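Local coordinates for protein aminopeptidase YwaD (Bacillus subtilis, PDB 6HC6) that catalyses the release of N-terminal amino acids such as arginine, lysine and leucine from peptides, using two zinc ions bound per subunit, at residues G369-V374 / S383-W388; R352-K357 / V422-Y427; S364-G369 / E392-E397; I244-A249 / V374-A379. One frame throughout, in Å; residues are numbered along the deposited sequence. Where two conformers were deposited one is given.

Contact 1: residues G369-V374 / S383-W388; sequences GSSDHV and SANFIW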
loop_
_atom_site.group_PDB
_atom_site.type_symbol
_atom_site.label_atom_id
_atom_site.label_comp_id
_atom_site.label_asym_id
_atom_site.label_seq_id
_atom_site.Cartn_x
_atom_site.Cartn_y
_atom_site.Cartn_z
ATOM N N GLY A 369 -3.781 1.109 -10.796
ATOM C CA GLY A 369 -3.671 -0.126 -10.048
ATOM C C GLY A 369 -2.992 0.118 -8.716
ATOM O O GLY A 369 -3.303 1.098 -8.043
ATOM N N SER A 370 -2.088 -0.777 -8.319
ATOM C CA SER A 370 -1.241 -0.591 -7.135
ATOM C C SER A 370 -2.044 -0.390 -5.850
ATOM O O SER A 370 -1.625 0.339 -4.949
ATOM C CB SER A 370 -0.265 0.570 -7.346
ATOM O OG SER A 370 0.481 0.346 -8.529
ATOM N N SER A 371 -3.196 -1.041 -5.740
ATOM C CA SER A 371 -3.861 -1.198 -4.452
ATOM C C SER A 371 -4.649 -2.494 -4.492
ATOM O O SER A 371 -4.596 -3.241 -5.470
ATOM C CB SER A 371 -4.761 -0.006 -4.104
ATOM O OG SER A 371 -5.101 -0.079 -2.720
ATOM N N ASP A 372 -5.391 -2.757 -3.425
ATOM C CA ASP A 372 -5.925 -4.090 -3.205
ATOM C C ASP A 372 -7.107 -4.439 -4.101
ATOM O O ASP A 372 -7.564 -5.581 -4.069
ATOM C CB ASP A 372 -6.307 -4.235 -1.732
ATOM C CG ASP A 372 -5.090 -4.224 -0.831
ATOM O OD1 ASP A 372 -5.067 -3.390 0.086
ATOM O OD2 ASP A 372 -4.161 -5.051 -1.037
ATOM N N HIS A 373 -7.599 -3.506 -4.913
ATOM C CA HIS A 373 -8.586 -3.889 -5.913
ATOM C C HIS A 373 -7.977 -4.748 -7.010
ATOM O O HIS A 373 -8.716 -5.404 -7.746
ATOM C CB HIS A 373 -9.211 -2.644 -6.541
ATOM C CG HIS A 373 -8.229 -1.782 -7.271
ATOM N ND1 HIS A 373 -7.114 -1.239 -6.666
ATOM C CD2 HIS A 373 -8.200 -1.358 -8.558
ATOM C CE1 HIS A 373 -6.441 -0.523 -7.549
ATOM N NE2 HIS A 373 -7.077 -0.584 -8.707
ATOM N N VAL A 374 -6.655 -4.763 -7.137
ATOM C CA VAL A 374 -6.035 -5.366 -8.314
ATOM C C VAL A 374 -6.207 -6.881 -8.285
ATOM O O VAL A 374 -6.569 -7.456 -9.315
ATOM C CB VAL A 374 -4.556 -4.964 -8.443
ATOM C CG1 VAL A 374 -3.863 -5.795 -9.522
ATOM C CG2 VAL A 374 -4.441 -3.475 -8.770
ATOM N N SER A 383 -13.953 -4.327 -9.701
ATOM C CA SER A 383 -13.332 -3.704 -8.540
ATOM C C SER A 383 -12.836 -2.321 -8.917
ATOM O O SER A 383 -12.588 -2.030 -10.087
ATOM C CB SER A 383 -12.146 -4.512 -8.013
ATOM O OG SER A 383 -11.061 -4.451 -8.923
ATOM N N ALA A 384 -12.658 -1.489 -7.914
ATOM C CA ALA A 384 -12.072 -0.187 -8.091
ATOM C C ALA A 384 -11.486 0.308 -6.782
ATOM O O ALA A 384 -11.830 -0.133 -5.755
ATOM C CB ALA A 384 -13.069 0.806 -8.572
ATOM N N ASN A 385 -10.609 1.279 -6.911
ATOM C CA ASN A 385 -9.971 1.921 -5.788
ATOM C C ASN A 385 -10.362 3.400 -5.714
ATOM O O ASN A 385 -10.247 4.038 -6.667
ATOM C CB ASN A 385 -8.468 1.802 -5.918
ATOM C CG ASN A 385 -7.746 2.415 -4.769
ATOM O OD1 ASN A 385 -8.146 2.320 -3.677
ATOM N ND2 ASN A 385 -6.671 3.064 -5.071
ATOM N N PHE A 386 -10.821 3.872 -4.574
ATOM C CA PHE A 386 -11.223 5.231 -4.361
ATOM C C PHE A 386 -10.076 6.015 -3.694
ATOM O O PHE A 386 -9.588 5.613 -2.702
ATOM C CB PHE A 386 -12.470 5.307 -3.502
ATOM C CG PHE A 386 -13.686 4.679 -4.113
ATOM C CD1 PHE A 386 -13.851 3.337 -4.097
ATOM C CD2 PHE A 386 -14.652 5.429 -4.698
ATOM C CE1 PHE A 386 -14.945 2.743 -4.653
ATOM C CE2 PHE A 386 -15.750 4.855 -5.258
ATOM C CZ PHE A 386 -15.910 3.516 -5.223
ATOM N N ILE A 387 -9.763 7.181 -4.236
ATOM C CA ILE A 387 -8.626 7.965 -3.743
ATOM C C ILE A 387 -8.804 9.418 -4.183
ATOM O O ILE A 387 -9.274 9.687 -5.295
ATOM C CB ILE A 387 -7.296 7.353 -4.247
ATOM C CG1 ILE A 387 -6.087 8.203 -3.845
ATOM C CG2 ILE A 387 -7.338 7.162 -5.748
ATOM C CD1 ILE A 387 -4.759 7.516 -4.149
ATOM N N TRP A 388 -8.447 10.362 -3.302
ATOM C CA TRP A 388 -8.494 11.769 -3.690
ATOM C C TRP A 388 -7.275 12.115 -4.531
ATOM O O TRP A 388 -6.182 11.578 -4.325
ATOM C CB TRP A 388 -8.527 12.713 -2.483
ATOM C CG TRP A 388 -9.749 12.654 -1.636
ATOM C CD1 TRP A 388 -9.870 12.041 -0.408
ATOM C CD2 TRP A 388 -11.018 13.245 -1.917
ATOM N NE1 TRP A 388 -11.154 12.210 0.078
ATOM C CE2 TRP A 388 -11.874 12.945 -0.831
ATOM C CE3 TRP A 388 -11.520 13.994 -2.984
ATOM C CZ2 TRP A 388 -13.200 13.376 -0.786
ATOM C CZ3 TRP A 388 -12.840 14.423 -2.936
ATOM C CH2 TRP A 388 -13.661 14.109 -1.848
HETATM O O HOH W 1 -5.375 3.117 -7.958
#
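The ring of His373 lies against Asn385 where the loop 369-372 and the start of helix 373-378 meet strand 382-389, in the mixed beta sheet of the alpha/beta M28 zinc-peptidase fold. This is the tight part of the contact. Asn385 CB sits over one face of the imidazole, 3.6 Å from the ring centroid and only 20° off the ring normal, a CH-pi contact displaced toward the ND1-CE1 side. Val374 CG2 presses on the opposite face from within the same segment, so the ring is sandwiched between two aliphatic groups. With chi1 at 62°, the His373 ring is tucked between its own backbone N and carbonyl carbon, and His373 NE2 can then bond Gly368 O, which fixes the rotation of the ring. Asn385 CG points away from the residue's own N, which carries Asn385 ND2 to 3.7 Å from Ser371 CB, while Asn385 OD1 is taken by Asn321. Ser371 OG bonds Asp323, a ligand of one of the zinc ions, so this packing lies in the second shell of the metal site. The contact is looser beside Gly369, where a water replaces direct packing: it donates to Gly369 O at 2.9 Å and accepts from Asn385 ND2 at 3.2 Å. At the other end, the buried Ser383 side chain ties the strand to the backbone at His373. Its hydroxyl approaches from above the carbonyl plane, 35° out of it, and Ser383 OG donates to His373 O over 2.8 Å.

Contact 2: residues R352-K357 / V422-Y427; sequences RTAAEK and VTAAVY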
loop_
_atom_site.group_PDB
_atom_site.type_symbol
_atom_site.label_atom_id
_atom_site.label_comp_id
_atom_site.label_asym_id
_atom_site.label_seq_id
_atom_site.Cartn_x
_atom_site.Cartn_y
_atom_site.Cartn_z
ATOM N N ARG A 352 -21.250 6.285 -9.831
ATOM C CA ARG A 352 -21.900 7.312 -10.638
ATOM C C ARG A 352 -23.306 7.582 -10.128
ATOM O O ARG A 352 -23.703 8.736 -9.938
ATOM C CB ARG A 352 -21.931 6.898 -12.116
ATOM C CG ARG A 352 -23.119 7.462 -12.892
ATOM C CD ARG A 352 -23.341 6.832 -14.320
ATOM N NE ARG A 352 -23.844 5.465 -14.414
ATOM C CZ ARG A 352 -23.343 4.506 -15.216
ATOM N NH1 ARG A 352 -22.257 4.769 -15.948
ATOM N NH2 ARG A 352 -23.926 3.313 -15.250
ATOM N N THR A 353 -24.081 6.517 -9.919
ATOM C CA THR A 353 -25.442 6.665 -9.427
ATOM C C THR A 353 -25.467 7.345 -8.064
ATOM O O THR A 353 -26.281 8.246 -7.824
ATOM C CB THR A 353 -26.101 5.293 -9.358
ATOM O OG1 THR A 353 -26.251 4.775 -10.686
ATOM C CG2 THR A 353 -27.447 5.387 -8.678
ATOM N N ALA A 354 -24.585 6.918 -7.154
ATOM C CA ALA A 354 -24.552 7.502 -5.816
ATOM C C ALA A 354 -24.200 8.982 -5.873
ATOM O O ALA A 354 -24.804 9.801 -5.166
ATOM C CB ALA A 354 -23.549 6.753 -4.939
ATOM N N ALA A 355 -23.220 9.343 -6.704
ATOM C CA ALA A 355 -22.840 10.748 -6.823
ATOM C C ALA A 355 -24.028 11.594 -7.264
ATOM O O ALA A 355 -24.222 12.712 -6.774
ATOM C CB ALA A 355 -21.676 10.893 -7.800
ATOM N N GLU A 356 -24.843 11.066 -8.175
ATOM C CA GLU A 356 -26.053 11.778 -8.585
ATOM C C GLU A 356 -27.047 11.914 -7.436
ATOM O O GLU A 356 -27.666 12.971 -7.266
ATOM C CB GLU A 356 -26.702 11.073 -9.776
ATOM C CG GLU A 356 -25.878 11.145 -11.055
ATOM C CD GLU A 356 -26.251 10.078 -12.077
ATOM O OE1 GLU A 356 -25.679 10.097 -13.190
ATOM O OE2 GLU A 356 -27.118 9.228 -11.775
ATOM N N LYS A 357 -27.231 10.858 -6.640
ATOM C CA LYS A 357 -28.227 10.924 -5.573
ATOM C C LYS A 357 -27.823 11.921 -4.489
ATOM O O LYS A 357 -28.675 12.646 -3.959
ATOM C CB LYS A 357 -28.464 9.534 -4.973
ATOM C CG LYS A 357 -29.579 9.501 -3.926
ATOM C CD LYS A 357 -30.139 8.095 -3.718
ATOM C CE LYS A 357 -31.595 8.132 -3.244
ATOM N NZ LYS A 357 -32.586 8.305 -4.350
ATOM N N VAL A 422 -18.914 6.706 -0.994
ATOM C CA VAL A 422 -18.745 5.260 -1.117
ATOM C C VAL A 422 -19.815 4.523 -0.320
ATOM O O VAL A 422 -20.245 3.422 -0.707
ATOM C CB VAL A 422 -17.326 4.840 -0.690
ATOM C CG1 VAL A 422 -17.104 3.369 -0.992
ATOM C CG2 VAL A 422 -16.269 5.701 -1.396
ATOM N N THR A 423 -20.281 5.104 0.793
ATOM C CA THR A 423 -21.376 4.459 1.523
ATOM C C THR A 423 -22.638 4.410 0.672
ATOM O O THR A 423 -23.339 3.390 0.638
ATOM C CB THR A 423 -21.646 5.180 2.846
ATOM O OG1 THR A 423 -20.514 5.021 3.710
ATOM C CG2 THR A 423 -22.869 4.592 3.540
ATOM N N ALA A 424 -22.934 5.499 -0.039
ATOM C CA ALA A 424 -24.099 5.502 -0.909
ATOM C C ALA A 424 -23.907 4.560 -2.086
ATOM O O ALA A 424 -24.873 3.956 -2.562
ATOM C CB ALA A 424 -24.394 6.919 -1.401
ATOM N N ALA A 425 -22.678 4.454 -2.590
ATOM C CA ALA A 425 -22.399 3.553 -3.704
ATOM C C ALA A 425 -22.580 2.098 -3.287
ATOM O O ALA A 425 -23.193 1.305 -4.006
ATOM C CB ALA A 425 -20.979 3.781 -4.226
ATOM N N VAL A 426 -22.026 1.728 -2.134
ATOM C CA VAL A 426 -22.214 0.370 -1.636
ATOM C C VAL A 426 -23.685 0.122 -1.336
ATOM O O VAL A 426 -24.223 -0.950 -1.643
ATOM C CB VAL A 426 -21.319 0.128 -0.408
ATOM C CG1 VAL A 426 -21.623 -1.243 0.225
ATOM C CG2 VAL A 426 -19.858 0.211 -0.807
ATOM N N TYR A 427 -24.369 1.115 -0.754
ATOM C CA TYR A 427 -25.797 0.962 -0.502
ATOM C C TYR A 427 -26.543 0.672 -1.792
ATOM O O TYR A 427 -27.409 -0.210 -1.828
ATOM C CB TYR A 427 -26.365 2.210 0.178
ATOM C CG TYR A 427 -27.852 2.125 0.466
ATOM C CD1 TYR A 427 -28.335 1.310 1.482
ATOM C CD2 TYR A 427 -28.767 2.872 -0.262
ATOM C CE1 TYR A 427 -29.693 1.231 1.760
ATOM C CE2 TYR A 427 -30.136 2.797 0.009
ATOM C CZ TYR A 427 -30.588 1.976 1.023
ATOM O OH TYR A 427 -31.937 1.897 1.304
#
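Ala354 packs against Ala424 and Ala425 in a close helix-helix contact made by small side chains, joining helix 346-358 to helix 412-430 in the alpha/beta fold of the M28 peptidase domain, away from the zinc site. The two backbones come together here, with Ala354 CA and Ala425 CA 5.0 Å apart, a short separation met by alanines on both helices. One methyl group carries the contact from the 352-357 side. Ala354 CB points at the other helix and settles over the peptide link between Ala424 and Ala425, 3.6 Å from Ala424 C. It therefore touches backbone as well as side chains, and the interaction is wholly one of van der Waals packing. The two methyls facing it are unequally placed: Ala424 CB is directed toward helix 346-358 and lies 3.6 Å from Ala354 CB, whereas Ala425 CB stands more to the flank, 4.0 Å from the same methyl. Backbone bonds run along each helix, such as Glu356 N to Arg352 O and Val426 N to Val422 O. Leu421, one turn before Ala425, touches both Ala354 and Ala355 and extends the apolar seam. Farther round helix 412-430, Val426, whose CB is directed away from this interface, touches Met273 of helix 260-277 and Phe320 of strand 316-322, so this helix lies between a neighbouring helix on one side and the core of the domain on another. The nearest approach of all is Ala354 CB to the backbone, 3.4 Å from Ala425 N.

Contact 3: residues S364-G369 / E392-E397; sequences SLTQGG and ETEEVE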
loop_
_atom_site.group_PDB
_atom_site.type_symbol
_atom_site.label_atom_id
_atom_site.label_comp_id
_atom_site.label_asym_id
_atom_site.label_seq_id
_atom_site.Cartn_x
_atom_site.Cartn_y
_atom_site.Cartn_z
ATOM N N SER A 364 -14.439 11.127 -10.691
ATOM C CA SER A 364 -13.857 10.821 -11.989
ATOM C C SER A 364 -13.458 9.355 -12.057
ATOM O O SER A 364 -12.881 8.811 -11.114
ATOM C CB SER A 364 -12.631 11.710 -12.277
ATOM O OG SER A 364 -13.019 13.058 -12.467
ATOM N N LEU A 365 -13.787 8.719 -13.175
ATOM C CA LEU A 365 -13.273 7.395 -13.475
ATOM C C LEU A 365 -11.911 7.530 -14.138
ATOM O O LEU A 365 -11.715 8.381 -15.010
ATOM C CB LEU A 365 -14.235 6.644 -14.400
ATOM C CG LEU A 365 -13.792 5.279 -14.935
ATOM C CD1 LEU A 365 -13.747 4.259 -13.816
ATOM C CD2 LEU A 365 -14.728 4.806 -16.044
ATOM N N THR A 366 -10.969 6.680 -13.741
ATOM C CA THR A 366 -9.655 6.730 -14.355
ATOM C C THR A 366 -8.993 5.363 -14.233
ATOM O O THR A 366 -9.511 4.456 -13.579
ATOM C CB THR A 366 -8.815 7.829 -13.713
ATOM O OG1 THR A 366 -7.649 8.059 -14.508
ATOM C CG2 THR A 366 -8.425 7.416 -12.280
ATOM N N GLN A 367 -7.857 5.206 -14.901
ATOM C CA GLN A 367 -7.082 3.978 -14.786
ATOM C C GLN A 367 -6.123 4.085 -13.608
ATOM O O GLN A 367 -5.502 5.128 -13.386
ATOM C CB GLN A 367 -6.306 3.696 -16.077
ATOM C CG GLN A 367 -5.666 2.298 -16.146
ATOM C CD GLN A 367 -4.363 2.194 -15.357
ATOM O OE1 GLN A 367 -3.643 3.183 -15.191
ATOM N NE2 GLN A 367 -4.062 0.995 -14.862
ATOM N N GLY A 368 -5.997 2.995 -12.859
ATOM C CA GLY A 368 -4.988 2.934 -11.824
ATOM C C GLY A 368 -4.967 1.569 -11.179
ATOM O O GLY A 368 -6.014 0.923 -11.053
ATOM N N GLY A 369 -3.781 1.109 -10.796
ATOM C CA GLY A 369 -3.671 -0.126 -10.048
ATOM C C GLY A 369 -2.992 0.118 -8.716
ATOM O O GLY A 369 -3.303 1.098 -8.043
ATOM N N GLU A 392 -6.498 18.485 -11.589
ATOM C CA GLU A 392 -5.726 18.823 -12.781
ATOM C C GLU A 392 -4.943 17.617 -13.277
ATOM O O GLU A 392 -4.946 17.311 -14.474
ATOM C CB GLU A 392 -4.771 19.990 -12.496
ATOM C CG GLU A 392 -5.455 21.319 -12.224
ATOM C CD GLU A 392 -4.507 22.509 -12.260
ATOM O OE1 GLU A 392 -5.005 23.646 -12.333
ATOM O OE2 GLU A 392 -3.269 22.316 -12.193
ATOM N N THR A 393 -4.267 16.912 -12.365
ATOM C CA THR A 393 -3.233 15.959 -12.739
ATOM C C THR A 393 -3.388 14.578 -12.132
ATOM O O THR A 393 -2.585 13.700 -12.464
ATOM C CB THR A 393 -1.849 16.470 -12.319
ATOM O OG1 THR A 393 -1.788 16.468 -10.884
ATOM C CG2 THR A 393 -1.598 17.867 -12.849
ATOM N N GLU A 394 -4.348 14.367 -11.233
ATOM C CA GLU A 394 -4.551 13.138 -10.467
ATOM C C GLU A 394 -3.512 12.938 -9.373
ATOM O O GLU A 394 -3.575 11.921 -8.671
ATOM C CB GLU A 394 -4.545 11.873 -11.337
ATOM C CG GLU A 394 -5.714 11.703 -12.274
ATOM C CD GLU A 394 -5.791 10.285 -12.805
ATOM O OE1 GLU A 394 -5.737 10.107 -14.040
ATOM O OE2 GLU A 394 -5.878 9.347 -11.977
ATOM N N GLU A 395 -2.555 13.849 -9.209
ATOM C CA GLU A 395 -1.478 13.635 -8.246
ATOM C C GLU A 395 -2.012 13.597 -6.820
ATOM O O GLU A 395 -3.060 14.170 -6.503
ATOM C CB GLU A 395 -0.417 14.726 -8.366
ATOM C CG GLU A 395 0.581 14.479 -9.481
ATOM C CD GLU A 395 1.466 15.678 -9.739
ATOM O OE1 GLU A 395 2.698 15.495 -9.846
ATOM O OE2 GLU A 395 0.921 16.801 -9.838
ATOM N N VAL A 396 -1.276 12.902 -5.953
ATOM C CA VAL A 396 -1.627 12.831 -4.542
ATOM C C VAL A 396 -0.771 13.817 -3.758
ATOM O O VAL A 396 0.069 14.527 -4.323
ATOM C CB VAL A 396 -1.466 11.398 -4.004
ATOM C CG1 VAL A 396 -2.476 10.484 -4.659
ATOM C CG2 VAL A 396 -0.055 10.890 -4.246
ATOM N N GLU A 397 -0.980 13.859 -2.445
ATOM C CA GLU A 397 -0.341 14.849 -1.608
ATOM C C GLU A 397 1.166 14.617 -1.560
ATOM O O GLU A 397 1.644 13.498 -1.779
ATOM C CB GLU A 397 -0.921 14.797 -0.198
ATOM C CG GLU A 397 -0.638 13.496 0.536
ATOM C CD GLU A 397 -1.714 12.448 0.327
ATOM O OE1 GLU A 397 -1.786 11.516 1.158
ATOM O OE2 GLU A 397 -2.483 12.541 -0.665
HETATM O O HOH W 2 -4.685 7.442 -14.771
#
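Thr366 and Glu394 reach toward each other from opposite directions, strand 363-367 on one side and the loop 392-397 on the other. Glu394 can span the gap because its chain leaves anti to the carbonyl carbon (chi1 -69°) and stays extended beyond CG. Thr366 OG1, standing anti to the backbone N (chi1 -168°), donates to Glu394 OE1 at 2.8 Å, meeting it from above the carboxylate plane, 40° out of it. The methyl branch of the threonine meets the other oxygen, with Thr366 CG2 3.2 Å from Glu394 OE2. A water donates both to Gln367 O and to Glu394 OE1, giving that oxygen a second donor. With an alanine here in place of the glutamate, the Thr366 hydroxyl is likely to be left without this acceptor and the water with one partner fewer, weakening the tie between loop and strand. Next to it, Thr393 OG1 accepts from Glu395 N at 3.2 Å and donates to Glu395 OE2. This hydroxyl closes an ST turn in the loop that is fastened to the edge strand of the peptidase-domain sheet.

Contact 4: residues I244-A249 / V374-A379; sequences IVYVTA and VPFHEA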
loop_
_atom_site.group_PDB
_atom_site.type_symbol
_atom_site.label_atom_id
_atom_site.label_comp_id
_atom_site.label_asym_id
_atom_site.label_seq_id
_atom_site.Cartn_x
_atom_site.Cartn_y
_atom_site.Cartn_z
ATOM N N ILE A 244 -21.587 -11.818 -3.290
ATOM C CA ILE A 244 -20.633 -11.269 -2.331
ATOM C C ILE A 244 -20.193 -9.882 -2.771
ATOM O O ILE A 244 -19.796 -9.683 -3.928
ATOM C CB ILE A 244 -19.406 -12.179 -2.162
ATOM C CG1 ILE A 244 -19.821 -13.559 -1.685
ATOM C CG2 ILE A 244 -18.466 -11.592 -1.128
ATOM C CD1 ILE A 244 -18.793 -14.606 -2.020
ATOM N N VAL A 245 -20.219 -8.935 -1.831
ATOM C CA VAL A 245 -19.720 -7.575 -2.024
ATOM C C VAL A 245 -18.569 -7.373 -1.048
ATOM O O VAL A 245 -18.697 -7.707 0.137
ATOM C CB VAL A 245 -20.843 -6.545 -1.790
ATOM C CG1 VAL A 245 -20.301 -5.102 -1.739
ATOM C CG2 VAL A 245 -21.939 -6.703 -2.842
ATOM N N TYR A 246 -17.431 -6.892 -1.544
ATOM C CA TYR A 246 -16.244 -6.697 -0.728
ATOM C C TYR A 246 -15.995 -5.206 -0.522
ATOM O O TYR A 246 -15.952 -4.448 -1.492
ATOM C CB TYR A 246 -15.014 -7.334 -1.392
ATOM C CG TYR A 246 -15.161 -8.805 -1.750
ATOM C CD1 TYR A 246 -14.703 -9.800 -0.890
ATOM C CD2 TYR A 246 -15.706 -9.190 -2.966
ATOM C CE1 TYR A 246 -14.802 -11.121 -1.216
ATOM C CE2 TYR A 246 -15.802 -10.521 -3.306
ATOM C CZ TYR A 246 -15.353 -11.482 -2.422
ATOM O OH TYR A 246 -15.451 -12.813 -2.729
ATOM N N VAL A 247 -15.829 -4.788 0.731
ATOM C CA VAL A 247 -15.443 -3.416 1.066
ATOM C C VAL A 247 -14.115 -3.512 1.799
ATOM O O VAL A 247 -14.037 -4.164 2.852
ATOM C CB VAL A 247 -16.498 -2.704 1.930
ATOM C CG1 VAL A 247 -16.088 -1.237 2.146
ATOM C CG2 VAL A 247 -17.862 -2.787 1.274
ATOM N N THR A 248 -13.060 -2.927 1.220
ATOM C CA THR A 248 -11.713 -3.307 1.622
ATOM C C THR A 248 -10.795 -2.095 1.730
ATOM O O THR A 248 -11.002 -1.052 1.098
ATOM C CB THR A 248 -11.093 -4.341 0.668
ATOM O OG1 THR A 248 -10.853 -3.749 -0.615
ATOM C CG2 THR A 248 -12.006 -5.573 0.495
ATOM N N ALA A 249 -9.757 -2.265 2.542
ATOM C CA ALA A 249 -8.766 -1.216 2.772
ATOM C C ALA A 249 -7.547 -1.852 3.424
ATOM O O ALA A 249 -7.704 -2.723 4.271
ATOM C CB ALA A 249 -9.342 -0.132 3.689
ATOM N N VAL A 374 -6.655 -4.763 -7.137
ATOM C CA VAL A 374 -6.035 -5.366 -8.314
ATOM C C VAL A 374 -6.207 -6.881 -8.285
ATOM O O VAL A 374 -6.569 -7.456 -9.315
ATOM C CB VAL A 374 -4.556 -4.964 -8.443
ATOM C CG1 VAL A 374 -3.863 -5.795 -9.522
ATOM C CG2 VAL A 374 -4.441 -3.475 -8.770
ATOM N N PRO A 375 -5.952 -7.584 -7.172
ATOM C CA PRO A 375 -6.193 -9.041 -7.191
ATOM C C PRO A 375 -7.637 -9.407 -7.489
ATOM O O PRO A 375 -7.891 -10.448 -8.116
ATOM C CB PRO A 375 -5.773 -9.478 -5.778
ATOM C CG PRO A 375 -4.750 -8.487 -5.390
ATOM C CD PRO A 375 -5.230 -7.180 -5.957
ATOM N N PHE A 376 -8.596 -8.591 -7.050
ATOM C CA PHE A 376 -9.990 -8.849 -7.402
ATOM C C PHE A 376 -10.189 -8.732 -8.903
ATOM O O PHE A 376 -10.807 -9.599 -9.530
ATOM C CB PHE A 376 -10.909 -7.882 -6.655
ATOM C CG PHE A 376 -11.045 -8.199 -5.199
ATOM C CD1 PHE A 376 -11.994 -9.121 -4.762
ATOM C CD2 PHE A 376 -10.199 -7.613 -4.270
ATOM C CE1 PHE A 376 -12.120 -9.427 -3.422
ATOM C CE2 PHE A 376 -10.310 -7.921 -2.920
ATOM C CZ PHE A 376 -11.285 -8.828 -2.493
ATOM N N HIS A 377 -9.645 -7.666 -9.501
ATOM C CA HIS A 377 -9.764 -7.477 -10.945
ATOM C C HIS A 377 -9.122 -8.632 -11.704
ATOM O O HIS A 377 -9.674 -9.113 -12.703
ATOM C CB HIS A 377 -9.119 -6.148 -11.348
ATOM C CG HIS A 377 -9.266 -5.826 -12.802
ATOM N ND1 HIS A 377 -10.167 -4.891 -13.265
ATOM C CD2 HIS A 377 -8.644 -6.324 -13.896
ATOM C CE1 HIS A 377 -10.092 -4.825 -14.584
ATOM N NE2 HIS A 377 -9.172 -5.681 -14.991
ATOM N N GLU A 378 -7.955 -9.097 -11.236
ATOM C CA GLU A 378 -7.273 -10.203 -11.902
ATOM C C GLU A 378 -8.099 -11.482 -11.862
ATOM O O GLU A 378 -8.010 -12.303 -12.783
ATOM C CB GLU A 378 -5.909 -10.439 -11.264
ATOM C CG GLU A 378 -4.903 -9.337 -11.535
ATOM C CD GLU A 378 -3.604 -9.557 -10.787
ATOM O OE1 GLU A 378 -3.651 -9.735 -9.550
ATOM O OE2 GLU A 378 -2.538 -9.567 -11.441
ATOM N N ALA A 379 -8.908 -11.661 -10.817
ATOM C CA ALA A 379 -9.786 -12.818 -10.686
ATOM C C ALA A 379 -11.112 -12.640 -11.413
ATOM O O ALA A 379 -11.962 -13.538 -11.353
ATOM C CB ALA A 379 -10.048 -13.117 -9.207
#
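Phe376 meets Tyr246 edge to face, joining helix 373-378 to strand 244-250 within the M28 peptidase domain. Along the helical segment, Val374 and Pro375 come first and face other neighbours, Val374 touching Leu298 and Pro375 lying on Ser301 and Ser302 of helix 299-306. At Phe376 the chain turns its side chain to the strand: CG stands anti to the carbonyl carbon (chi1 -73°), which sends the ring outward from the helix. Its leading atom, Phe376 CE1, lands over the centre of the tyrosine ring and is 3.5 Å from Tyr246 CG. The two ring centroids are 4.8 Å apart and the planes are inclined at 52°, so the edge comes in tilted rather than upright. The tyrosine's opposite face is backed by Ile244 CG2, two residues earlier on the strand, which leaves the ring packed between an aliphatic branch and an aromatic edge. Phe376 CZ also approaches the Thr248 methyl, with 4.5 Å to Thr248 CG2. A serine in place of Tyr246 would probably leave the edge of Phe376 without its aromatic face and open a gap between helix and strand, and the bond from Tyr246 OH to Ser316 would be lost. After Phe376, His377 turns to Leu340 and Asp341, and Ala379 ends the segment beside Val305. Helix 373-378 thus packs on one face of the sheet next to helix 299-306, Phe376 also touching Phe291 of strand 285-291, while Val247 points to Met270 and Met273 of helix 260-277.

How the contacts relate
Contacts 1, 2 and 4 are buried, whereas contact 3 lies at the surface, and their chemistry follows. Contacts 1 and 4 both use helix 373-378 and share Val374: one sets its start against strand 382-389 near the zinc site, mixing polar bonds with CH-pi packing, the other sets its middle against strand 244-250 through aromatic rings. Contact 2 is van der Waals packing alone, methyl groups against methyls and peptide backbone, and joins two helices, though Val426 CG2 still reaches Val247 CG2 of contact 4 at 4.2 Å. Contact 3 depends on a carboxylate and water at the sheet edge. It shares Gly369 with contact 1, and its centre lies about 11 Å from that contact's centre.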